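Local coordinates for protein TqaL (Neurospora crassa, PDB 7EEH) that belongs to the 2OG-Fe dioxygenase family of the cupin clan and holds an iron ion in a two-histidine, one-aspartate site, at residues B[212-217]-B[228-233]. The protein carries 1 engineered substitution. Residues are numbered along the deposited sequence; the frame is centred on the assembly and turned at random.
Sequences MHDMNE and PQNLRS
One face of the Arg232 guanidinium lies over His213 O and Asp214 CA, with NH1 3.4 Å from Asp214 CB, while NH2 is hydrogen-bonded to Asn251 OD1. The His213 imidazole is met obliquely by Leu231 CD1, 3.9 Å from ND1; its NE2 is hydrogen-bonded to Ser254 OG, whereas the buried ND1 has no partner in the model. The Asp214 carboxylate and the Asn230 amide cross with their planes 64° apart. Asn230 ND2 nevertheless gives a straight hydrogen bond, within its own amide plane, to the syn lone pair of Asp214 OD1 at 2.8 Å. The anti lone pair of that oxygen takes Asn216 N, closing an Asx turn inside the type I turn from Asp214 to Glu217; Asp214 CG, between the backbone N and the carbonyl carbon (chi1 64°), sets the carboxylate there. Asp214 N donates to Asn230 O, nearly along the C=O axis. On the strand side of the turn, 209-213 and 231-236 pair antiparallel through a classic beta bulge: Met212 O accepts from both Arg232 N (2.7 Å) and Ser233 N (3.2 Å), and Met212 N reaches Ser233 O at 2.8 Å. Leu231 also packs on Leu231 of the second subunit, so this sheet edge reaches a subunit interface. With OD1 gripped by two N-H donors, the Asp214 carboxylate is probably kept ionised and the turn fixed; Arg232 NH1, 5.4 Å from Asp214 OD2 and too far for contact, could help only through its field.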
loop_
_atom_site.group_PDB
_atom_site.type_symbol
_atom_site.label_atom_id
_atom_site.label_comp_id
_atom_site.label_asym_id
_atom_site.label_seq_id
_atom_site.Cartn_x
_atom_site.Cartn_y
_atom_site.Cartn_z
HETATM N N MSE B 212 31.234 5.630 6.635
HETATM C CA MSE B 212 31.623 4.293 6.245
HETATM C C MSE B 212 32.587 4.375 5.086
HETATM O O MSE B 212 32.441 5.220 4.198
HETATM C CB MSE B 212 30.413 3.458 5.894
HETATM C CG MSE B 212 29.533 3.171 7.111
HETATM SE SE MSE B 212 27.852 2.586 6.397
HETATM C CE MSE B 212 28.574 1.298 5.188
ATOM N N HIS B 213 33.569 3.484 5.115
ATOM C CA HIS B 213 34.708 3.527 4.218
ATOM C C HIS B 213 34.831 2.178 3.532
ATOM O O HIS B 213 34.360 1.158 4.042
ATOM C CB HIS B 213 36.005 3.856 4.978
ATOM C CG HIS B 213 35.825 4.819 6.113
ATOM N ND1 HIS B 213 35.915 6.184 5.952
ATOM C CD2 HIS B 213 35.562 4.613 7.426
ATOM C CE1 HIS B 213 35.722 6.778 7.117
ATOM N NE2 HIS B 213 35.499 5.846 8.027
ATOM N N ASP B 214 35.457 2.176 2.358
ATOM C CA ASP B 214 35.790 0.906 1.732
ATOM C C ASP B 214 36.974 0.278 2.467
ATOM O O ASP B 214 37.576 0.879 3.359
ATOM C CB ASP B 214 36.063 1.086 0.229
ATOM C CG ASP B 214 37.280 1.952 -0.061
ATOM O OD1 ASP B 214 38.362 1.684 0.490
ATOM O OD2 ASP B 214 37.163 2.892 -0.875
HETATM N N MSE B 215 37.271 -0.963 2.124
HETATM C CA MSE B 215 38.301 -1.752 2.830
HETATM C C MSE B 215 39.714 -1.206 2.634
HETATM O O MSE B 215 40.578 -1.643 3.324
HETATM C CB MSE B 215 38.172 -3.231 2.482
HETATM C CG MSE B 215 36.784 -3.753 2.689
HETATM SE SE MSE B 215 36.305 -3.735 4.543
HETATM C CE MSE B 215 37.503 -4.984 5.298
ATOM N N ASN B 216 39.902 -0.242 1.767
ATOM C CA ASN B 216 41.223 0.329 1.551
ATOM C C ASN B 216 41.508 1.521 2.457
ATOM O O ASN B 216 42.627 2.044 2.436
ATOM C CB ASN B 216 41.394 0.730 0.084
ATOM C CG ASN B 216 41.358 -0.465 -0.848
ATOM O OD1 ASN B 216 41.745 -1.573 -0.470
ATOM N ND2 ASN B 216 40.905 -0.246 -2.074
ATOM N N GLU B 217 40.537 1.969 3.247
ATOM C CA GLU B 217 40.836 2.972 4.258
ATOM C C GLU B 217 41.709 2.360 5.349
ATOM O O GLU B 217 41.612 1.169 5.657
ATOM C CB GLU B 217 39.544 3.539 4.856
ATOM C CG GLU B 217 39.730 4.730 5.801
ATOM C CD GLU B 217 40.561 5.849 5.193
ATOM O OE1 GLU B 217 41.804 5.794 5.309
ATOM O OE2 GLU B 217 39.976 6.782 4.596
ATOM N N PRO B 228 38.612 11.300 1.296
ATOM C CA PRO B 228 37.310 11.301 0.610
ATOM C C PRO B 228 37.210 10.246 -0.476
ATOM O O PRO B 228 36.117 9.729 -0.733
ATOM C CB PRO B 228 37.219 12.726 0.040
ATOM C CG PRO B 228 38.130 13.536 0.906
ATOM C CD PRO B 228 39.272 12.615 1.235
ATOM N N GLN B 229 38.334 9.886 -1.099
ATOM C CA GLN B 229 38.333 8.879 -2.152
ATOM C C GLN B 229 37.873 7.516 -1.653
ATOM O O GLN B 229 37.469 6.672 -2.462
ATOM C CB GLN B 229 39.737 8.747 -2.758
ATOM C CG GLN B 229 40.315 10.037 -3.337
ATOM C CD GLN B 229 41.038 10.892 -2.295
ATOM O OE1 GLN B 229 40.657 10.927 -1.121
ATOM N NE2 GLN B 229 42.091 11.582 -2.728
ATOM N N ASN B 230 37.936 7.269 -0.347
ATOM C CA ASN B 230 37.591 5.965 0.199
ATOM C C ASN B 230 36.278 5.986 0.958
ATOM O O ASN B 230 35.923 4.990 1.594
ATOM C CB ASN B 230 38.727 5.456 1.085
ATOM C CG ASN B 230 39.962 5.100 0.271
ATOM O OD1 ASN B 230 40.721 5.974 -0.125
ATOM N ND2 ASN B 230 40.133 3.822 -0.023
ATOM N N LEU B 231 35.539 7.087 0.877
ATOM C CA LEU B 231 34.309 7.269 1.630
ATOM C C LEU B 231 33.125 6.679 0.876
ATOM O O LEU B 231 32.845 7.070 -0.263
ATOM C CB LEU B 231 34.084 8.749 1.898
ATOM C CG LEU B 231 33.012 8.922 2.961
ATOM C CD1 LEU B 231 33.607 8.852 4.348
ATOM C CD2 LEU B 231 32.351 10.225 2.726
ATOM N N ARG B 232 32.427 5.747 1.517
ATOM C CA ARG B 232 31.268 5.093 0.931
ATOM C C ARG B 232 29.940 5.668 1.401
ATOM O O ARG B 232 28.952 5.604 0.659
ATOM C CB ARG B 232 31.295 3.595 1.243
ATOM C CG ARG B 232 32.547 2.909 0.748
ATOM C CD ARG B 232 32.187 1.801 -0.225
ATOM N NE ARG B 232 31.669 0.635 0.485
ATOM C CZ ARG B 232 32.218 -0.579 0.441
ATOM N NH1 ARG B 232 33.303 -0.803 -0.298
ATOM N NH2 ARG B 232 31.675 -1.572 1.134
ATOM N N SER B 233 29.886 6.224 2.608
ATOM C CA SER B 233 28.638 6.770 3.110
ATOM C C SER B 233 28.935 7.695 4.275
ATOM O O SER B 233 29.937 7.530 4.970
ATOM C CB SER B 233 27.686 5.655 3.552
ATOM O OG SER B 233 26.374 6.162 3.666
#